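Local coordinates for protein alanine racemase (Oenococcus oeni PSU-1, PDB 3HUR) that belongs to the alanine racemase family, in which an N-terminal TIM-barrel domain is joined to a C-terminal domain rich in beta strands, at residues S252-I257 with G332-L337; S302-G307 with T336-D341; P9-V14 with K371-G376. All coordinates share one frame; numbering follows the deposited sequence.

How the contacts relate
All three contacts lie in one mixed beta sheet, on the same side of the chain's centre. Contacts 1 and 2 share strand 334-339. In contact 1 it pairs with strand 251-263, and in contact 2 with strand 302-305. Contact 3 adds strands 10-15 and 372-375; strand 10-15 is a sheet neighbour of strand 251-263. The first two pairings are antiparallel, the third parallel. All are partly buried. Contact 1 rests mainly on backbone bonds. Contact 2 is smaller and pairs isoleucine packing with a bridging water. Contact 3 joins chain ends far apart in sequence. Its lysine and arginine ends find partners outside the two segments, Lys371 in salt bridges to the second subunit. It alone reaches that subunit.

Contact 1: S252-I257 with G332-L337; sequences SVCSEI and GTRVTL
Val253, Ser255 and Ile257 carry the backbone bonding to residues 332-337. Ser255 and Val335 form a hydrogen-bonded antiparallel pair: Ser255 N binds Val335 O at 2.8 Å, and Val335 N binds Ser255 O at 2.7 Å. Leu337 N donates to Val253 O at 2.9 Å, with a nearly straight N-H...O angle of 174°. At the other end Ile257 N donates to Thr333 O at 3.1 Å, and Gly332 N returns a bond to Ile257 O at 2.9 Å. Val335 N approaches from above the plane of the Ser255 carbonyl, whereas Gly332 N lies in the plane of the Ile257 carbonyl. Cys254 with Thr336 and Glu256 with Arg334 are the non-hydrogen-bonded pairs. These bonds and pairs join strand 251-263 to strand 334-339 in the mixed sheet of the C-terminal domain.

Two apolar pairs, each at 4.3 Å, accompany the backbone bonds: Val253 CG1 with Leu337 CD1, and Ile257 CG1 with Val335 CG2. The side chains of Ile257 and Thr333 run alongside each other in the same direction, with Ile257 CD1 by Thr333 CB. Val335 shares its sheet face with Ser255, whose OG is hydrogen-bonded to Pro9 O.

Cys254, Glu256, Arg334 and Thr336 project from the other face. Cys254 SG lies 3.9 Å from Thr336 OG1. Chi1 of 68° sets Glu256 CG between its backbone N and carbonyl carbon; farther out, OE1 comes within 3.4 Å of Gly332 CA.

Contact 2: S302-G307 with T336-D341; sequences SVIING and TLIGKD
Ile304 packs on Thr336 and Ile338 where two antiparallel strands of the C-terminal domain meet. Strand 302-305 belongs to a beta hairpin with strand 308-311, and strand 334-339 joins that hairpin to the larger mixed sheet. Ile304 and Thr336 form a hydrogen-bonded pair. Ile304 N binds Thr336 O at 2.9 Å with an N-H...O angle of 179°, and Thr336 N binds Ile304 O in return.

The side chain of Ile304 runs from one neighbour to the next. Its CB sits 4.1 Å from Thr336 CB, with Thr336 O also close. Chi1 of -66° turns CG1 away from the carbonyl carbon, to the side of the backbone N. There Ile304 CG1 meets CG1 and CD1 of Ile338. At the tip, Ile304 CD1 rests 3.9 Å from Ile338 CG1. The two isoleucine side chains cross at about a right angle, so they touch over a short length. Ile338 reaches on past this crossing. Its CD1 ends between Ser302 O, at 3.8 Å, and Ser302 CB.

Arg309 of the hairpin touches both Ser302 and Ile338. The backbone of Ile338 is also hydrogen-bonded to Gln299, a residue of strand 298-299.

Beyond the Ile304-Thr336 pair, a water stands between the two backbones. Ile338 N donates to this water at 2.8 Å, and the water is hydrogen-bonded to Ser302 O at 2.7 Å.

Contact 3: P9-V14 with K371-G376; sequences PTWVSV and KRIYTG
The first torsions of Trp11 and Ile373 bring their side chains together. Chi1 of 64° puts Trp11 CG between its backbone N and carbonyl carbon. Chi1 of -61° puts Ile373 CG1 beside its own N. The two side chains cross obliquely, and Trp11 CD1 lies 3.6 Å from Ile373 CG1. The chain of Arg372 is bent at chi2 (56°), which turns CD back beside Val12. Farther out, Val12 CG2 sits over one face of the guanidinium, offset toward its rim, 3.5 Å from Arg372 NH1. Val14 and Tyr374 extend together, flank against flank, and Val14 CB approaches Tyr374 CD2 at 3.7 Å. On the face carrying Ser13 and Ile373, Ser13 OG comes within 3.4 Å of Thr375 CG2.

The backbones form a parallel ladder. Val12 N donates to Lys371 O at 3.0 Å, and Ile373 N donates to Val12 O at 2.8 Å. Val14 N then binds Ile373 O. The ladder closes where Thr375 N binds Val14 O at 3.1 Å. That last donor sits above the Val14 carbonyl plane, while the other three lie almost in line with their C=O bonds. Val12 and Val14 use both their N-H and their carbonyl.

The polar ends have partners elsewhere. Arg372 NH1 and NH2 bind the carbonyls of Leu366, Ala367, Ile370 and Gly45, a grip that should hold the guanidinium in place, while Tyr374 OH binds Leu46 O. Lys371 NZ makes salt bridges to Glu71 and Glu74 of the second subunit.

Strand 10-15, near the N-terminus, joins the mixed sheet of the C-terminal domain here, so residues near the two chain ends pair in one sheet. It runs parallel to strand 372-375 and antiparallel to strand 251-263. Gly376 is the N-cap of helix 377-381.

Contact 1: S252-I257 with G332-L337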
loop_
_atom_site.group_PDB
_atom_site.type_symbol
_atom_site.label_atom_id
_atom_site.label_comp_id
_atom_site.label_asym_id
_atom_site.label_seq_id
_atom_site.Cartn_x
_atom_site.Cartn_y
_atom_site.Cartn_z
ATOM N N SER A 252 -13.500 -14.975 -13.652
ATOM C CA SER A 252 -12.847 -15.661 -12.562
ATOM C C SER A 252 -11.376 -15.294 -12.608
ATOM O O SER A 252 -10.832 -14.966 -13.686
ATOM C CB SER A 252 -12.896 -17.137 -12.796
ATOM O OG SER A 252 -14.195 -17.662 -12.645
ATOM N N VAL A 253 -10.726 -15.343 -11.446
ATOM C CA VAL A 253 -9.291 -15.288 -11.402
ATOM C C VAL A 253 -8.879 -16.753 -11.197
ATOM O O VAL A 253 -9.423 -17.458 -10.335
ATOM C CB VAL A 253 -8.745 -14.362 -10.321
ATOM C CG1 VAL A 253 -7.194 -14.408 -10.321
ATOM C CG2 VAL A 253 -9.219 -12.943 -10.526
ATOM N N CYS A 254 -7.950 -17.207 -12.030
ATOM C CA CYS A 254 -7.514 -18.563 -12.017
ATOM C C CYS A 254 -6.019 -18.650 -11.907
ATOM O O CYS A 254 -5.289 -17.709 -12.233
ATOM C CB CYS A 254 -7.873 -19.224 -13.346
ATOM S SG CYS A 254 -9.574 -19.313 -13.698
ATOM N N SER A 255 -5.578 -19.840 -11.533
ATOM C CA SER A 255 -4.194 -20.199 -11.563
ATOM C C SER A 255 -4.112 -21.703 -11.886
ATOM O O SER A 255 -5.078 -22.280 -12.392
ATOM C CB SER A 255 -3.550 -19.864 -10.227
ATOM O OG SER A 255 -2.165 -20.179 -10.227
ATOM N N GLU A 256 -2.965 -22.320 -11.601
ATOM C CA GLU A 256 -2.762 -23.735 -11.879
ATOM C C GLU A 256 -1.780 -24.335 -10.895
ATOM O O GLU A 256 -1.020 -23.618 -10.296
ATOM C CB GLU A 256 -2.261 -23.930 -13.316
ATOM C CG GLU A 256 -0.855 -23.403 -13.559
ATOM C CD GLU A 256 -0.454 -23.435 -15.020
ATOM O OE1 GLU A 256 -0.402 -24.521 -15.599
ATOM O OE2 GLU A 256 -0.170 -22.370 -15.597
ATOM N N ILE A 257 -1.792 -25.652 -10.747
ATOM C CA ILE A 257 -0.895 -26.343 -9.840
ATOM C C ILE A 257 0.496 -26.343 -10.480
ATOM O O ILE A 257 0.641 -26.855 -11.579
ATOM C CB ILE A 257 -1.338 -27.816 -9.645
ATOM C CG1 ILE A 257 -2.676 -27.908 -8.936
ATOM C CG2 ILE A 257 -0.290 -28.617 -8.856
ATOM C CD1 ILE A 257 -3.131 -29.337 -8.627
ATOM N N GLY A 332 -0.373 -28.421 -13.771
ATOM C CA GLY A 332 -1.068 -27.800 -14.905
ATOM C C GLY A 332 -2.575 -27.802 -14.757
ATOM O O GLY A 332 -3.253 -27.208 -15.559
ATOM N N THR A 333 -3.078 -28.464 -13.716
ATOM C CA THR A 333 -4.485 -28.501 -13.398
ATOM C C THR A 333 -4.982 -27.142 -12.950
ATOM O O THR A 333 -4.406 -26.551 -12.063
ATOM C CB THR A 333 -4.736 -29.504 -12.263
ATOM O OG1 THR A 333 -4.420 -30.823 -12.735
ATOM C CG2 THR A 333 -6.173 -29.465 -11.788
ATOM N N ARG A 334 -6.089 -26.686 -13.545
ATOM C CA ARG A 334 -6.626 -25.362 -13.311
ATOM C C ARG A 334 -7.118 -25.183 -11.914
ATOM O O ARG A 334 -7.676 -26.100 -11.360
ATOM C CB ARG A 334 -7.800 -25.090 -14.238
ATOM C CG ARG A 334 -8.328 -23.651 -14.129
ATOM C CD ARG A 334 -9.270 -23.335 -15.260
ATOM N NE ARG A 334 -10.631 -23.644 -14.853
ATOM C CZ ARG A 334 -11.710 -23.482 -15.604
ATOM N NH1 ARG A 334 -11.625 -23.041 -16.860
ATOM N NH2 ARG A 334 -12.894 -23.784 -15.082
ATOM N N VAL A 335 -6.917 -23.986 -11.369
ATOM C CA VAL A 335 -7.444 -23.617 -10.062
ATOM C C VAL A 335 -8.222 -22.313 -10.183
ATOM O O VAL A 335 -7.844 -21.426 -10.943
ATOM C CB VAL A 335 -6.321 -23.420 -9.082
ATOM C CG1 VAL A 335 -6.852 -22.951 -7.786
ATOM C CG2 VAL A 335 -5.520 -24.733 -8.922
ATOM N N THR A 336 -9.344 -22.221 -9.479
ATOM C CA THR A 336 -10.176 -21.020 -9.518
ATOM C C THR A 336 -10.268 -20.426 -8.114
ATOM O O THR A 336 -10.506 -21.121 -7.142
ATOM C CB THR A 336 -11.585 -21.289 -10.062
ATOM O OG1 THR A 336 -11.482 -21.840 -11.372
ATOM C CG2 THR A 336 -12.378 -20.001 -10.157
ATOM N N LEU A 337 -10.044 -19.127 -8.029
ATOM C CA LEU A 337 -10.085 -18.439 -6.773
ATOM C C LEU A 337 -11.517 -18.080 -6.449
ATOM O O LEU A 337 -12.334 -17.952 -7.348
ATOM C CB LEU A 337 -9.176 -17.211 -6.837
ATOM C CG LEU A 337 -7.789 -17.705 -6.417
ATOM C CD1 LEU A 337 -6.807 -17.616 -7.518
ATOM C CD2 LEU A 337 -7.344 -16.993 -5.126
#

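Contact 2: S302-G307 with T336-D341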
loop_
_atom_site.group_PDB
_atom_site.type_symbol
_atom_site.label_atom_id
_atom_site.label_comp_id
_atom_site.label_asym_id
_atom_site.label_seq_id
_atom_site.Cartn_x
_atom_site.Cartn_y
_atom_site.Cartn_z
ATOM N N SER A 302 -10.086 -21.423 0.843
ATOM C CA SER A 302 -10.462 -22.423 -0.152
ATOM C C SER A 302 -10.249 -22.007 -1.587
ATOM O O SER A 302 -10.301 -20.834 -1.909
ATOM C CB SER A 302 -11.940 -22.735 0.006
ATOM O OG SER A 302 -12.075 -23.802 0.891
ATOM N N VAL A 303 -10.057 -22.986 -2.457
ATOM C CA VAL A 303 -10.036 -22.716 -3.890
ATOM C C VAL A 303 -10.868 -23.794 -4.548
ATOM O O VAL A 303 -11.198 -24.793 -3.897
ATOM C CB VAL A 303 -8.595 -22.718 -4.434
ATOM C CG1 VAL A 303 -7.774 -21.623 -3.781
ATOM C CG2 VAL A 303 -7.938 -24.059 -4.189
ATOM N N ILE A 304 -11.207 -23.604 -5.818
ATOM C CA ILE A 304 -11.916 -24.615 -6.570
ATOM C C ILE A 304 -11.009 -25.311 -7.559
ATOM O O ILE A 304 -10.391 -24.687 -8.418
ATOM C CB ILE A 304 -13.102 -24.012 -7.355
ATOM C CG1 ILE A 304 -14.166 -23.477 -6.400
ATOM C CG2 ILE A 304 -13.703 -25.034 -8.317
ATOM C CD1 ILE A 304 -14.955 -22.281 -6.987
ATOM N N ILE A 305 -10.961 -26.625 -7.435
ATOM C CA ILE A 305 -10.261 -27.472 -8.368
ATOM C C ILE A 305 -11.213 -28.579 -8.753
ATOM O O ILE A 305 -11.763 -29.274 -7.882
ATOM C CB ILE A 305 -9.018 -28.105 -7.727
ATOM C CG1 ILE A 305 -7.953 -27.052 -7.456
ATOM C CG2 ILE A 305 -8.423 -29.128 -8.639
ATOM C CD1 ILE A 305 -6.869 -27.507 -6.520
ATOM N N ASN A 306 -11.419 -28.737 -10.057
ATOM C CA ASN A 306 -12.252 -29.832 -10.555
ATOM C C ASN A 306 -13.682 -29.759 -10.040
ATOM O O ASN A 306 -14.247 -30.763 -9.587
ATOM C CB ASN A 306 -11.650 -31.174 -10.142
ATOM C CG ASN A 306 -11.831 -32.230 -11.204
ATOM O OD1 ASN A 306 -11.062 -32.286 -12.159
ATOM N ND2 ASN A 306 -12.830 -33.071 -11.044
ATOM N N GLY A 307 -14.262 -28.565 -10.077
ATOM C CA GLY A 307 -15.615 -28.370 -9.566
ATOM C C GLY A 307 -15.699 -28.440 -8.047
ATOM O O GLY A 307 -16.679 -28.013 -7.465
ATOM N N THR A 336 -9.344 -22.221 -9.479
ATOM C CA THR A 336 -10.176 -21.020 -9.518
ATOM C C THR A 336 -10.268 -20.426 -8.114
ATOM O O THR A 336 -10.506 -21.121 -7.142
ATOM C CB THR A 336 -11.585 -21.289 -10.062
ATOM O OG1 THR A 336 -11.482 -21.840 -11.372
ATOM C CG2 THR A 336 -12.378 -20.001 -10.157
ATOM N N LEU A 337 -10.044 -19.127 -8.029
ATOM C CA LEU A 337 -10.085 -18.439 -6.773
ATOM C C LEU A 337 -11.517 -18.080 -6.449
ATOM O O LEU A 337 -12.334 -17.952 -7.348
ATOM C CB LEU A 337 -9.176 -17.211 -6.837
ATOM C CG LEU A 337 -7.789 -17.705 -6.417
ATOM C CD1 LEU A 337 -6.807 -17.616 -7.518
ATOM C CD2 LEU A 337 -7.344 -16.993 -5.126
ATOM N N ILE A 338 -11.806 -17.964 -5.148
ATOM C CA ILE A 338 -13.119 -17.607 -4.653
ATOM C C ILE A 338 -13.048 -16.261 -3.975
ATOM O O ILE A 338 -12.204 -16.038 -3.111
ATOM C CB ILE A 338 -13.643 -18.599 -3.589
ATOM C CG1 ILE A 338 -13.601 -20.051 -4.113
ATOM C CG2 ILE A 338 -15.071 -18.167 -3.124
ATOM C CD1 ILE A 338 -13.901 -21.094 -3.000
ATOM N N GLY A 339 -13.951 -15.370 -4.362
ATOM C CA GLY A 339 -13.991 -14.011 -3.821
ATOM C C GLY A 339 -14.724 -13.917 -2.487
ATOM O O GLY A 339 -15.757 -14.570 -2.274
ATOM N N LYS A 340 -14.180 -13.093 -1.592
ATOM C CA LYS A 340 -14.856 -12.684 -0.367
ATOM C C LYS A 340 -16.314 -12.290 -0.636
ATOM O O LYS A 340 -17.198 -12.608 0.162
ATOM C CB LYS A 340 -14.107 -11.503 0.261
ATOM C CG LYS A 340 -12.741 -11.859 0.886
ATOM C CD LYS A 340 -12.131 -10.649 1.589
ATOM C CE LYS A 340 -10.854 -11.025 2.372
ATOM N NZ LYS A 340 -9.946 -9.838 2.592
ATOM N N ASP A 341 -16.540 -11.627 -1.774
ATOM C CA ASP A 341 -17.844 -11.094 -2.199
ATOM C C ASP A 341 -18.027 -11.210 -3.731
ATOM O O ASP A 341 -17.564 -10.359 -4.510
ATOM C CB ASP A 341 -17.952 -9.621 -1.744
ATOM C CG ASP A 341 -19.237 -8.926 -2.236
ATOM O OD1 ASP A 341 -20.193 -9.642 -2.653
ATOM O OD2 ASP A 341 -19.261 -7.660 -2.232
HETATM O O HOH W 1 -10.025 -18.401 -3.060
#

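Contact 3: P9-V14 with K371-G376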
loop_
_atom_site.group_PDB
_atom_site.type_symbol
_atom_site.label_atom_id
_atom_site.label_comp_id
_atom_site.label_asym_id
_atom_site.label_seq_id
_atom_site.Cartn_x
_atom_site.Cartn_y
_atom_site.Cartn_z
ATOM N N PRO A 9 1.007 -17.973 -14.937
ATOM C CA PRO A 9 0.656 -18.662 -13.699
ATOM C C PRO A 9 -0.668 -18.243 -13.158
ATOM O O PRO A 9 -1.316 -19.005 -12.400
ATOM C CB PRO A 9 1.743 -18.240 -12.726
ATOM C CG PRO A 9 2.390 -16.992 -13.320
ATOM C CD PRO A 9 2.213 -17.149 -14.808
ATOM N N THR A 10 -1.090 -17.035 -13.523
ATOM C CA THR A 10 -2.388 -16.599 -13.131
ATOM C C THR A 10 -3.028 -15.867 -14.298
ATOM O O THR A 10 -2.333 -15.369 -15.164
ATOM C CB THR A 10 -2.286 -15.670 -11.929
ATOM O OG1 THR A 10 -1.451 -14.538 -12.252
ATOM C CG2 THR A 10 -1.751 -16.384 -10.739
ATOM N N TRP A 11 -4.348 -15.796 -14.320
ATOM C CA TRP A 11 -5.059 -15.076 -15.351
ATOM C C TRP A 11 -6.539 -14.839 -14.963
ATOM O O TRP A 11 -7.047 -15.457 -14.021
ATOM C CB TRP A 11 -4.967 -15.848 -16.665
ATOM C CG TRP A 11 -5.612 -17.178 -16.650
ATOM C CD1 TRP A 11 -6.891 -17.470 -16.998
ATOM C CD2 TRP A 11 -4.999 -18.429 -16.283
ATOM N NE1 TRP A 11 -7.130 -18.832 -16.843
ATOM C CE2 TRP A 11 -5.983 -19.432 -16.400
ATOM C CE3 TRP A 11 -3.711 -18.794 -15.861
ATOM C CZ2 TRP A 11 -5.719 -20.752 -16.143
ATOM C CZ3 TRP A 11 -3.468 -20.100 -15.574
ATOM C CH2 TRP A 11 -4.456 -21.073 -15.725
ATOM N N VAL A 12 -7.205 -13.937 -15.678
ATOM C CA VAL A 12 -8.652 -13.670 -15.520
ATOM C C VAL A 12 -9.324 -14.338 -16.657
ATOM O O VAL A 12 -9.048 -14.026 -17.799
ATOM C CB VAL A 12 -9.061 -12.193 -15.660
ATOM C CG1 VAL A 12 -10.602 -12.053 -15.513
ATOM C CG2 VAL A 12 -8.349 -11.343 -14.643
ATOM N N SER A 13 -10.222 -15.253 -16.319
ATOM C CA SER A 13 -10.913 -16.072 -17.279
ATOM C C SER A 13 -12.304 -15.444 -17.472
ATOM O O SER A 13 -13.035 -15.265 -16.513
ATOM C CB SER A 13 -11.022 -17.482 -16.706
ATOM O OG SER A 13 -11.817 -18.256 -17.557
ATOM N N VAL A 14 -12.651 -15.148 -18.711
ATOM C CA VAL A 14 -13.843 -14.428 -19.072
ATOM C C VAL A 14 -14.716 -15.293 -20.015
ATOM O O VAL A 14 -14.335 -15.585 -21.147
ATOM C CB VAL A 14 -13.483 -13.139 -19.839
ATOM C CG1 VAL A 14 -14.761 -12.423 -20.261
ATOM C CG2 VAL A 14 -12.549 -12.228 -19.022
ATOM N N LYS A 371 -3.372 -11.322 -17.683
ATOM C CA LYS A 371 -3.973 -11.368 -18.975
ATOM C C LYS A 371 -5.403 -11.849 -18.862
ATOM O O LYS A 371 -5.739 -12.641 -17.982
ATOM C CB LYS A 371 -3.185 -12.325 -19.870
ATOM C CG LYS A 371 -3.751 -12.482 -21.282
ATOM C CD LYS A 371 -2.731 -12.121 -22.334
ATOM C CE LYS A 371 -3.248 -12.363 -23.763
ATOM N NZ LYS A 371 -2.365 -11.602 -24.707
ATOM N N ARG A 372 -6.224 -11.396 -19.788
ATOM C CA ARG A 372 -7.561 -11.876 -19.909
ATOM C C ARG A 372 -7.561 -13.048 -20.889
ATOM O O ARG A 372 -7.088 -12.895 -21.998
ATOM C CB ARG A 372 -8.471 -10.744 -20.395
ATOM C CG ARG A 372 -9.009 -9.871 -19.296
ATOM C CD ARG A 372 -7.963 -9.245 -18.432
ATOM N NE ARG A 372 -8.602 -8.315 -17.509
ATOM C CZ ARG A 372 -8.151 -7.934 -16.307
ATOM N NH1 ARG A 372 -7.005 -8.341 -15.816
ATOM N NH2 ARG A 372 -8.879 -7.097 -15.593
ATOM N N ILE A 373 -8.086 -14.202 -20.449
ATOM C CA ILE A 373 -8.267 -15.382 -21.263
ATOM C C ILE A 373 -9.778 -15.626 -21.524
ATOM O O ILE A 373 -10.594 -15.563 -20.609
ATOM C CB ILE A 373 -7.652 -16.607 -20.542
ATOM C CG1 ILE A 373 -6.122 -16.391 -20.313
ATOM C CG2 ILE A 373 -7.895 -17.923 -21.310
ATOM C CD1 ILE A 373 -5.312 -15.917 -21.523
ATOM N N TYR A 374 -10.149 -15.919 -22.763
ATOM C CA TYR A 374 -11.557 -16.102 -23.079
ATOM C C TYR A 374 -11.896 -17.572 -23.239
ATOM O O TYR A 374 -11.261 -18.272 -24.021
ATOM C CB TYR A 374 -11.914 -15.267 -24.313
ATOM C CG TYR A 374 -11.576 -13.833 -24.064
ATOM C CD1 TYR A 374 -10.333 -13.307 -24.412
ATOM C CD2 TYR A 374 -12.468 -13.011 -23.385
ATOM C CE1 TYR A 374 -9.999 -11.974 -24.108
ATOM C CE2 TYR A 374 -12.163 -11.689 -23.100
ATOM C CZ TYR A 374 -10.952 -11.177 -23.439
ATOM O OH TYR A 374 -10.722 -9.879 -23.103
ATOM N N THR A 375 -12.910 -18.029 -22.514
ATOM C CA THR A 375 -13.375 -19.435 -22.606
ATOM C C THR A 375 -14.758 -19.520 -23.196
ATOM O O THR A 375 -15.438 -18.512 -23.293
ATOM C CB THR A 375 -13.525 -20.078 -21.233
ATOM O OG1 THR A 375 -14.570 -19.402 -20.528
ATOM C CG2 THR A 375 -12.216 -19.997 -20.429
ATOM N N GLY A 376 -15.160 -20.739 -23.568
ATOM C CA GLY A 376 -16.522 -21.053 -24.035
ATOM C C GLY A 376 -16.670 -21.114 -25.542
ATOM O O GLY A 376 -15.821 -20.626 -26.267
#